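Local coordinates for transferrin binding protein B (Actinobacillus suis, PDB 3PQU), which probably binds host transferrin at the bacterial outer membrane as a surface lipoprotein, serving iron acquisition by this porcine pathogen, at residues Ile48-Arg53 against Lys198-Thr203; Ser161-Lys166 against Thr331-Ile337; Ile342-Asn348 against Gln548-Lys552. One frame throughout, in Å; residues are numbered along the deposited sequence.

Contact 1 of 3, residues Ile48-Arg53 against Lys198-Thr203; sequences IPRRNR and KNVAAT
Arg51 and Asn199 make the tightest polar contacts at an isolated antiparallel beta bridge between a handle-domain loop and a barrel loop of the N-lobe. Arg51 N donates to Asn199 O (2.8 Å, nearly linear), while its guanidinium, on a t, t, p side chain, closes on the amide: NH2 reaches Asn199 OD1 at 2.8 Å and NE the same oxygen at 3.2 Å. NE also makes a weak bond to Lys198 O at 3.2 Å; Arg51 NH1 donates to the backbone carbonyl of Asp67. The backbone bond from Arg51 N and a second, Ala201 N to Pro49 O (3.1 Å), flank the bridged pair Arg50 and Val200. The segments run in opposite directions, and neither forms a regular strand. The Arg50 guanidinium hydrogen-bonds to the backbone carbonyls of Ile149 and Tyr131. Pro49 CD lies 3.8 Å from Ala201 CB, and Ile48 CG2 4.1 Å from the same methyl and 3.8 Å from Thr203 CG2. One water donates to Arg51 O (2.9 Å) and Asn199 O (3.2 Å).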
loop_
_atom_site.group_PDB
_atom_site.type_symbol
_atom_site.label_atom_id
_atom_site.label_comp_id
_atom_site.label_asym_id
_atom_site.label_seq_id
_atom_site.Cartn_x
_atom_site.Cartn_y
_atom_site.Cartn_z
ATOM N N ILE A 48 -6.273 -20.557 -8.416
ATOM C CA ILE A 48 -6.379 -21.037 -9.805
ATOM C C ILE A 48 -7.601 -21.958 -9.917
ATOM O O ILE A 48 -7.677 -22.956 -9.197
ATOM C CB ILE A 48 -5.064 -21.799 -10.235
ATOM C CG1 ILE A 48 -3.849 -20.840 -10.230
ATOM C CG2 ILE A 48 -5.211 -22.440 -11.627
ATOM C CD1 ILE A 48 -2.452 -21.547 -10.456
ATOM N N PRO A 49 -8.576 -21.621 -10.790
ATOM C CA PRO A 49 -9.797 -22.450 -10.879
ATOM C C PRO A 49 -9.541 -23.851 -11.432
ATOM O O PRO A 49 -8.686 -24.030 -12.316
ATOM C CB PRO A 49 -10.700 -21.655 -11.844
ATOM C CG PRO A 49 -10.266 -20.225 -11.669
ATOM C CD PRO A 49 -8.745 -20.330 -11.494
ATOM N N ARG A 50 -10.280 -24.826 -10.891
ATOM C CA ARG A 50 -10.142 -26.258 -11.199
ATOM C C ARG A 50 -11.555 -26.794 -11.320
ATOM O O ARG A 50 -12.370 -26.554 -10.443
ATOM C CB ARG A 50 -9.444 -26.980 -10.029
ATOM C CG ARG A 50 -7.914 -26.827 -9.967
ATOM C CD ARG A 50 -7.391 -26.747 -8.536
ATOM N NE ARG A 50 -7.617 -27.947 -7.719
ATOM C CZ ARG A 50 -6.836 -29.023 -7.733
ATOM N NH1 ARG A 50 -5.778 -29.088 -8.541
ATOM N NH2 ARG A 50 -7.121 -30.052 -6.956
ATOM N N ARG A 51 -11.855 -27.527 -12.386
ATOM C CA ARG A 51 -13.223 -28.040 -12.561
ATOM C C ARG A 51 -13.516 -29.188 -11.600
ATOM O O ARG A 51 -12.659 -30.026 -11.364
ATOM C CB ARG A 51 -13.465 -28.504 -13.996
ATOM C CG ARG A 51 -14.941 -28.801 -14.297
ATOM C CD ARG A 51 -15.143 -29.029 -15.777
ATOM N NE ARG A 51 -14.393 -30.185 -16.274
ATOM C CZ ARG A 51 -14.889 -31.419 -16.314
ATOM N NH1 ARG A 51 -16.113 -31.648 -15.866
ATOM N NH2 ARG A 51 -14.159 -32.423 -16.780
ATOM N N ASN A 52 -14.711 -29.208 -11.021
ATOM C CA ASN A 52 -15.135 -30.354 -10.231
ATOM C C ASN A 52 -15.578 -31.425 -11.206
ATOM O O ASN A 52 -16.593 -31.265 -11.899
ATOM C CB ASN A 52 -16.304 -29.999 -9.300
ATOM C CG ASN A 52 -16.696 -31.163 -8.396
ATOM O OD1 ASN A 52 -16.097 -32.244 -8.473
ATOM N ND2 ASN A 52 -17.704 -30.954 -7.537
ATOM N N ARG A 53 -14.836 -32.522 -11.241
ATOM C CA ARG A 53 -15.143 -33.634 -12.139
ATOM C C ARG A 53 -16.048 -34.733 -11.549
ATOM O O ARG A 53 -16.346 -35.729 -12.223
ATOM C CB ARG A 53 -13.823 -34.205 -12.673
ATOM C CG ARG A 53 -13.013 -33.106 -13.409
ATOM C CD ARG A 53 -11.533 -33.430 -13.518
ATOM N NE ARG A 53 -11.339 -34.729 -14.147
ATOM C CZ ARG A 53 -10.160 -35.310 -14.322
ATOM N NH1 ARG A 53 -9.047 -34.703 -13.924
ATOM N NH2 ARG A 53 -10.100 -36.504 -14.895
ATOM N N LYS A 198 -10.217 -26.311 -19.696
ATOM C CA LYS A 198 -11.273 -27.322 -19.648
ATOM C C LYS A 198 -11.373 -27.996 -18.280
ATOM O O LYS A 198 -12.464 -28.168 -17.740
ATOM C CB LYS A 198 -11.066 -28.383 -20.738
ATOM C CG LYS A 198 -11.248 -27.876 -22.171
ATOM C CD LYS A 198 -11.113 -29.051 -23.135
ATOM C CE LYS A 198 -11.350 -28.673 -24.575
ATOM N NZ LYS A 198 -12.781 -28.393 -24.888
ATOM N N ASN A 199 -10.239 -28.410 -17.730
ATOM C CA ASN A 199 -10.243 -29.057 -16.414
ATOM C C ASN A 199 -9.526 -28.177 -15.391
ATOM O O ASN A 199 -9.812 -28.232 -14.193
ATOM C CB ASN A 199 -9.574 -30.425 -16.482
ATOM C CG ASN A 199 -10.477 -31.498 -17.099
ATOM O OD1 ASN A 199 -11.644 -31.254 -17.402
ATOM N ND2 ASN A 199 -9.936 -32.696 -17.261
ATOM N N VAL A 200 -8.575 -27.395 -15.891
ATOM C CA VAL A 200 -7.760 -26.500 -15.073
ATOM C C VAL A 200 -7.645 -25.217 -15.873
ATOM O O VAL A 200 -7.654 -25.258 -17.099
ATOM C CB VAL A 200 -6.366 -27.126 -14.777
ATOM C CG1 VAL A 200 -5.447 -26.146 -14.026
ATOM C CG2 VAL A 200 -6.527 -28.430 -13.976
ATOM N N ALA A 201 -7.588 -24.075 -15.183
ATOM C CA ALA A 201 -7.599 -22.789 -15.857
ATOM C C ALA A 201 -6.374 -22.679 -16.765
ATOM O O ALA A 201 -5.324 -23.259 -16.472
ATOM C CB ALA A 201 -7.608 -21.644 -14.828
ATOM N N ALA A 202 -6.505 -21.937 -17.859
ATOM C CA ALA A 202 -5.324 -21.562 -18.627
ATOM C C ALA A 202 -4.631 -20.457 -17.816
ATOM O O ALA A 202 -5.274 -19.484 -17.412
ATOM C CB ALA A 202 -5.723 -21.052 -19.997
ATOM N N THR A 203 -3.330 -20.608 -17.580
ATOM C CA THR A 203 -2.584 -19.674 -16.737
ATOM C C THR A 203 -1.241 -19.331 -17.399
ATOM O O THR A 203 -0.814 -19.994 -18.366
ATOM C CB THR A 203 -2.225 -20.314 -15.369
ATOM O OG1 THR A 203 -1.321 -21.398 -15.593
ATOM C CG2 THR A 203 -3.467 -20.822 -14.605
HETATM O O HOH W 1 -9.912 -30.556 -12.026
#

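Contact 2 of 3, residues Ser161-Lys166 against Thr331-Ile337; sequences SKELPK and TTTERII
Strands 163-165 and 333-335 pair antiparallel, their axes 4.4 Å apart at closest and 152° between directions. Leu164 and Glu334 form the hydrogen-bonded pair (Leu164 N to Glu334 O 3.1 Å, Glu334 N to Leu164 O 2.8 Å), flanked by the non-hydrogen-bonded pairs Glu163-Arg335 and Pro165-Thr333. Lys166 N to Thr332 O (3.0 Å) extends the ladder. A classic beta bulge interrupts its other end: Ile336 N (2.8 Å) and Ile337 N (3.3 Å) donate to Lys162 O, with Ile336 at phi/psi -110/-25. On one face Glu163 OE1 forms a salt bridge with Arg335 NH1 (3.1 Å), while Glu163 OE2 accepts from Thr333 OG1 (2.8 Å); Arg335 also pairs with Asp338. On the face of Leu164 and Glu334, Leu164 CG meets Ile336 CD1 at 3.9 Å, and Lys166 NZ forms a salt bridge with Glu334 OE1 at 3.1 Å, while Glu334 OE2 accepts from Thr428 N. Strand 163-165 thereby joins the N-lobe to the C-lobe handle sheet, where strand 333-343 lies between it and strand 413-424.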
loop_
_atom_site.group_PDB
_atom_site.type_symbol
_atom_site.label_atom_id
_atom_site.label_comp_id
_atom_site.label_asym_id
_atom_site.label_seq_id
_atom_site.Cartn_x
_atom_site.Cartn_y
_atom_site.Cartn_z
ATOM N N SER A 161 4.830 3.668 -1.557
ATOM C CA SER A 161 5.755 4.788 -1.718
ATOM C C SER A 161 5.268 6.096 -1.095
ATOM O O SER A 161 4.105 6.479 -1.235
ATOM C CB SER A 161 6.076 4.957 -3.197
ATOM O OG SER A 161 6.468 3.704 -3.745
ATOM N N LYS A 162 6.164 6.783 -0.398
ATOM C CA LYS A 162 5.821 8.076 0.178
ATOM C C LYS A 162 6.377 9.259 -0.620
ATOM O O LYS A 162 6.027 10.411 -0.356
ATOM C CB LYS A 162 6.280 8.138 1.639
ATOM C CG LYS A 162 5.579 7.119 2.547
ATOM C CD LYS A 162 5.709 7.510 4.011
ATOM C CE LYS A 162 4.759 6.701 4.895
ATOM N NZ LYS A 162 5.269 5.352 5.188
ATOM N N GLU A 163 7.244 8.960 -1.583
ATOM C CA GLU A 163 7.821 9.962 -2.465
ATOM C C GLU A 163 7.757 9.455 -3.895
ATOM O O GLU A 163 7.959 8.269 -4.129
ATOM C CB GLU A 163 9.283 10.226 -2.085
ATOM C CG GLU A 163 9.467 10.649 -0.648
ATOM C CD GLU A 163 10.624 11.610 -0.472
ATOM O OE1 GLU A 163 11.234 11.612 0.618
ATOM O OE2 GLU A 163 10.919 12.363 -1.424
ATOM N N LEU A 164 7.480 10.345 -4.847
ATOM C CA LEU A 164 7.380 9.935 -6.251
ATOM C C LEU A 164 8.405 10.696 -7.086
ATOM O O LEU A 164 8.728 11.833 -6.781
ATOM C CB LEU A 164 5.954 10.150 -6.805
ATOM C CG LEU A 164 4.771 9.422 -6.134
ATOM C CD1 LEU A 164 3.419 9.798 -6.774
ATOM C CD2 LEU A 164 4.958 7.911 -6.177
ATOM N N PRO A 165 8.931 10.057 -8.141
ATOM C CA PRO A 165 9.874 10.764 -9.007
ATOM C C PRO A 165 9.195 11.921 -9.731
ATOM O O PRO A 165 7.982 11.908 -9.917
ATOM C CB PRO A 165 10.304 9.692 -10.014
ATOM C CG PRO A 165 9.989 8.364 -9.348
ATOM C CD PRO A 165 8.748 8.650 -8.543
ATOM N N LYS A 166 9.985 12.919 -10.107
ATOM C CA LYS A 166 9.520 14.028 -10.931
ATOM C C LYS A 166 9.798 13.677 -12.392
ATOM O O LYS A 166 10.756 12.961 -12.686
ATOM C CB LYS A 166 10.294 15.300 -10.569
ATOM C CG LYS A 166 10.215 15.689 -9.107
ATOM C CD LYS A 166 8.899 16.365 -8.803
ATOM C CE LYS A 166 8.764 17.670 -9.567
ATOM N NZ LYS A 166 7.412 18.273 -9.399
ATOM N N THR A 331 17.188 9.731 -8.596
ATOM C CA THR A 331 16.125 10.491 -9.222
ATOM C C THR A 331 15.639 11.509 -8.202
ATOM O O THR A 331 15.550 11.214 -7.008
ATOM C CB THR A 331 14.940 9.587 -9.635
ATOM O OG1 THR A 331 13.910 10.382 -10.239
ATOM C CG2 THR A 331 14.366 8.861 -8.422
ATOM N N THR A 332 15.347 12.712 -8.669
ATOM C CA THR A 332 14.733 13.721 -7.828
ATOM C C THR A 332 13.291 13.311 -7.536
ATOM O O THR A 332 12.525 13.011 -8.450
ATOM C CB THR A 332 14.765 15.087 -8.525
ATOM O OG1 THR A 332 16.126 15.446 -8.774
ATOM C CG2 THR A 332 14.107 16.155 -7.664
ATOM N N THR A 333 12.929 13.271 -6.259
ATOM C CA THR A 333 11.575 12.902 -5.882
ATOM C C THR A 333 10.891 14.027 -5.132
ATOM O O THR A 333 11.532 14.936 -4.615
ATOM C CB THR A 333 11.557 11.636 -5.027
ATOM O OG1 THR A 333 12.321 11.849 -3.836
ATOM C CG2 THR A 333 12.161 10.469 -5.801
ATOM N N GLU A 334 9.573 13.960 -5.087
ATOM C CA GLU A 334 8.795 14.899 -4.309
ATOM C C GLU A 334 7.902 14.110 -3.355
ATOM O O GLU A 334 7.188 13.182 -3.765
ATOM C CB GLU A 334 7.971 15.793 -5.229
ATOM C CG GLU A 334 7.022 16.713 -4.496
ATOM C CD GLU A 334 6.447 17.786 -5.392
ATOM O OE1 GLU A 334 7.160 18.264 -6.301
ATOM O OE2 GLU A 334 5.277 18.161 -5.185
ATOM N N ARG A 335 7.958 14.460 -2.077
ATOM C CA ARG A 335 7.234 13.710 -1.059
ATOM C C ARG A 335 5.726 13.930 -1.178
ATOM O O ARG A 335 5.288 15.061 -1.350
ATOM C CB ARG A 335 7.722 14.106 0.330
ATOM C CG ARG A 335 7.237 13.179 1.402
ATOM C CD ARG A 335 8.094 13.275 2.658
ATOM N NE ARG A 335 7.714 12.222 3.597
ATOM C CZ ARG A 335 8.306 11.034 3.676
ATOM N NH1 ARG A 335 9.336 10.744 2.886
ATOM N NH2 ARG A 335 7.876 10.139 4.555
ATOM N N ILE A 336 4.942 12.851 -1.109
ATOM C CA ILE A 336 3.484 12.957 -1.167
ATOM C C ILE A 336 2.770 12.643 0.144
ATOM O O ILE A 336 1.660 13.118 0.383
ATOM C CB ILE A 336 2.863 12.062 -2.255
ATOM C CG1 ILE A 336 3.319 10.604 -2.107
ATOM C CG2 ILE A 336 3.182 12.599 -3.633
ATOM C CD1 ILE A 336 2.465 9.630 -2.942
ATOM N N ILE A 337 3.408 11.843 0.988
ATOM C CA ILE A 337 2.761 11.312 2.182
ATOM C C ILE A 337 3.675 11.342 3.401
ATOM O O ILE A 337 4.869 11.071 3.302
ATOM C CB ILE A 337 2.330 9.836 1.958
ATOM C CG1 ILE A 337 1.286 9.738 0.846
ATOM C CG2 ILE A 337 1.773 9.237 3.236
ATOM C CD1 ILE A 337 0.947 8.259 0.430
HETATM O O HOH W 2 11.746 15.459 -1.412
#

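Contact 3 of 3, residues Ile342-Asn348 against Gln548-Lys552; sequences IDLTQFN and QFHHK
An Asx turn at the tip of a tight hairpin in the C-lobe handle domain rests here against the end of a C-lobe barrel strand. Strand 333-343 ends at Asp343, whose OD2 accepts from Thr345 N (2.6 Å), Gln346 N (2.9 Å) and Thr345 OG1 (3.1 Å), curling the loop around the carboxylate. Asp343 N bonds to Asn348 O (2.7 Å) to close it, and Phe347 takes a left-handed backbone conformation (48/38), which turns the chain back into strand 349-351. Across the interface no backbone ladder forms; the nearest CA atoms are those of Phe347 and His550, 5.5 Å apart. His550, with chi1 p, makes a weak bond from ND1 to Phe347 O at 2.8 Å, and the carbonyl carbon of Asn348 lies over one face of its ring. The CA-CB bond of Phe347 (chi1 m) points toward the barrel strand, placing CB 3.5 Å from His551 O, and the edge of the Phe347 ring meets Lys552, CD2 to CD 4.1 Å. That lysine extends along the loop until its NZ donates to Thr345 O at 3.0 Å. At the strand end of the hairpin, Ile342 (m, t) sends CD1 to within 3.5 Å of Gln548 CG and 3.7 Å of both Phe549 O and His550 CD2. Phe549 and His551 point away from the hairpin, onto neighbouring barrel residues such as Ile531. Strand 544-551 lies between barrel strands 531-538 and 557-568, while Leu344 and Phe347 of the hairpin both touch Leu446 on strand 436-448.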
loop_
_atom_site.group_PDB
_atom_site.type_symbol
_atom_site.label_atom_id
_atom_site.label_comp_id
_atom_site.label_asym_id
_atom_site.label_seq_id
_atom_site.Cartn_x
_atom_site.Cartn_y
_atom_site.Cartn_z
ATOM N N ILE A 342 5.255 7.068 16.509
ATOM C CA ILE A 342 6.276 7.286 17.523
ATOM C C ILE A 342 5.991 6.470 18.772
ATOM O O ILE A 342 4.928 6.604 19.383
ATOM C CB ILE A 342 6.364 8.758 17.922
ATOM C CG1 ILE A 342 6.957 9.576 16.777
ATOM C CG2 ILE A 342 7.208 8.918 19.186
ATOM C CD1 ILE A 342 7.139 11.035 17.111
ATOM N N ASP A 343 6.955 5.643 19.167
ATOM C CA ASP A 343 6.765 4.796 20.338
ATOM C C ASP A 343 6.967 5.574 21.631
ATOM O O ASP A 343 7.958 6.286 21.792
ATOM C CB ASP A 343 7.688 3.579 20.317
ATOM C CG ASP A 343 7.400 2.622 21.466
ATOM O OD1 ASP A 343 6.777 1.565 21.223
ATOM O OD2 ASP A 343 7.770 2.941 22.618
ATOM N N LEU A 344 6.034 5.420 22.562
ATOM C CA LEU A 344 6.064 6.211 23.788
ATOM C C LEU A 344 6.899 5.591 24.915
ATOM O O LEU A 344 6.823 6.029 26.068
ATOM C CB LEU A 344 4.643 6.519 24.268
ATOM C CG LEU A 344 3.865 7.510 23.404
ATOM C CD1 LEU A 344 2.531 7.858 24.046
ATOM C CD2 LEU A 344 4.700 8.760 23.166
ATOM N N THR A 345 7.699 4.585 24.577
ATOM C CA THR A 345 8.576 3.951 25.561
ATOM C C THR A 345 10.025 4.013 25.101
ATOM O O THR A 345 10.946 4.095 25.912
ATOM C CB THR A 345 8.196 2.483 25.806
ATOM O OG1 THR A 345 6.811 2.286 25.498
ATOM C CG2 THR A 345 8.458 2.102 27.260
ATOM N N GLN A 346 10.221 3.969 23.789
ATOM C CA GLN A 346 11.553 4.091 23.218
ATOM C C GLN A 346 11.730 5.487 22.641
ATOM O O GLN A 346 12.844 5.898 22.308
ATOM C CB GLN A 346 11.779 3.030 22.135
ATOM C CG GLN A 346 12.281 1.689 22.664
ATOM C CD GLN A 346 11.263 0.975 23.535
ATOM O OE1 GLN A 346 10.056 1.060 23.301
ATOM N NE2 GLN A 346 11.747 0.255 24.543
ATOM N N PHE A 347 10.616 6.212 22.538
ATOM C CA PHE A 347 10.594 7.532 21.909
ATOM C C PHE A 347 11.308 7.518 20.553
ATOM O O PHE A 347 11.997 8.471 20.190
ATOM C CB PHE A 347 11.174 8.590 22.859
ATOM C CG PHE A 347 10.468 8.650 24.181
ATOM C CD1 PHE A 347 9.373 9.481 24.362
ATOM C CD2 PHE A 347 10.879 7.853 25.238
ATOM C CE1 PHE A 347 8.711 9.527 25.576
ATOM C CE2 PHE A 347 10.221 7.895 26.456
ATOM C CZ PHE A 347 9.136 8.733 26.626
ATOM N N ASN A 348 11.132 6.420 19.816
ATOM C CA ASN A 348 11.619 6.302 18.444
ATOM C C ASN A 348 10.456 6.189 17.448
ATOM O O ASN A 348 9.325 5.882 17.832
ATOM C CB ASN A 348 12.565 5.107 18.304
ATOM C CG ASN A 348 11.898 3.788 18.657
ATOM O OD1 ASN A 348 10.678 3.711 18.791
ATOM N ND2 ASN A 348 12.701 2.743 18.811
ATOM N N GLN A 548 6.372 16.198 13.999
ATOM C CA GLN A 548 6.633 15.375 15.164
ATOM C C GLN A 548 8.056 15.579 15.643
ATOM O O GLN A 548 8.925 16.047 14.900
ATOM C CB GLN A 548 6.457 13.896 14.820
ATOM C CG GLN A 548 7.782 13.216 14.506
ATOM C CD GLN A 548 7.797 12.566 13.147
ATOM O OE1 GLN A 548 6.748 12.373 12.527
ATOM N NE2 GLN A 548 8.989 12.219 12.673
ATOM N N PHE A 549 8.294 15.214 16.894
ATOM C CA PHE A 549 9.649 15.093 17.395
ATOM C C PHE A 549 9.690 14.085 18.531
ATOM O O PHE A 549 8.661 13.752 19.126
ATOM C CB PHE A 549 10.222 16.450 17.807
ATOM C CG PHE A 549 9.409 17.175 18.840
ATOM C CD1 PHE A 549 9.646 16.978 20.191
ATOM C CD2 PHE A 549 8.430 18.079 18.463
ATOM C CE1 PHE A 549 8.909 17.662 21.152
ATOM C CE2 PHE A 549 7.686 18.763 19.419
ATOM C CZ PHE A 549 7.929 18.555 20.766
ATOM N N HIS A 550 10.880 13.574 18.800
ATOM C CA HIS A 550 11.046 12.574 19.836
ATOM C C HIS A 550 12.498 12.534 20.268
ATOM O O HIS A 550 13.403 12.784 19.470
ATOM C CB HIS A 550 10.596 11.201 19.335
ATOM C CG HIS A 550 11.281 10.760 18.078
ATOM N ND1 HIS A 550 12.412 10.042 17.884
ATOM C CD2 HIS A 550 10.792 11.053 16.826
ATOM C CE1 HIS A 550 12.587 9.922 16.527
ATOM N NE2 HIS A 550 11.596 10.536 15.910
ATOM N N HIS A 551 12.719 12.239 21.541
ATOM C CA HIS A 551 14.075 12.110 22.040
ATOM C C HIS A 551 14.143 11.155 23.218
ATOM O O HIS A 551 13.254 11.127 24.070
ATOM C CB HIS A 551 14.643 13.471 22.421
ATOM C CG HIS A 551 16.121 13.460 22.640
ATOM N ND1 HIS A 551 17.025 13.348 21.605
ATOM C CD2 HIS A 551 16.858 13.545 23.774
ATOM C CE1 HIS A 551 18.252 13.365 22.091
ATOM N NE2 HIS A 551 18.178 13.484 23.405
ATOM N N LYS A 552 15.207 10.364 23.243
ATOM C CA LYS A 552 15.433 9.396 24.301
ATOM C C LYS A 552 16.740 9.738 24.994
ATOM O O LYS A 552 17.801 9.750 24.371
ATOM C CB LYS A 552 15.493 7.985 23.718
ATOM C CG LYS A 552 15.874 6.905 24.716
ATOM C CD LYS A 552 14.653 6.299 25.384
ATOM C CE LYS A 552 15.039 5.096 26.226
ATOM N NZ LYS A 552 13.849 4.354 26.724
#

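Overall arrangement
Contacts 1 and 3 each join a handle domain to the barrel of its own lobe, N-lobe and C-lobe respectively, whereas contact 2 ties the lobes together nearest the centre of the molecule. Contacts 2 and 3 share strand 333-343, their centres about 25 Å apart; contact 1 lies across the chain's centre, its own centre about 42 Å from that of contact 2 and 53 Å from that of contact 3. The most buried is contact 1, held by one bridge and an arginine-asparagine clasp. Contact 2, partly buried, has true strand pairing and two salt bridges. Contact 3, also partly buried, relies on side chains meeting a turn, with the exposed Lys552 reaching over the loop to a backbone carbonyl.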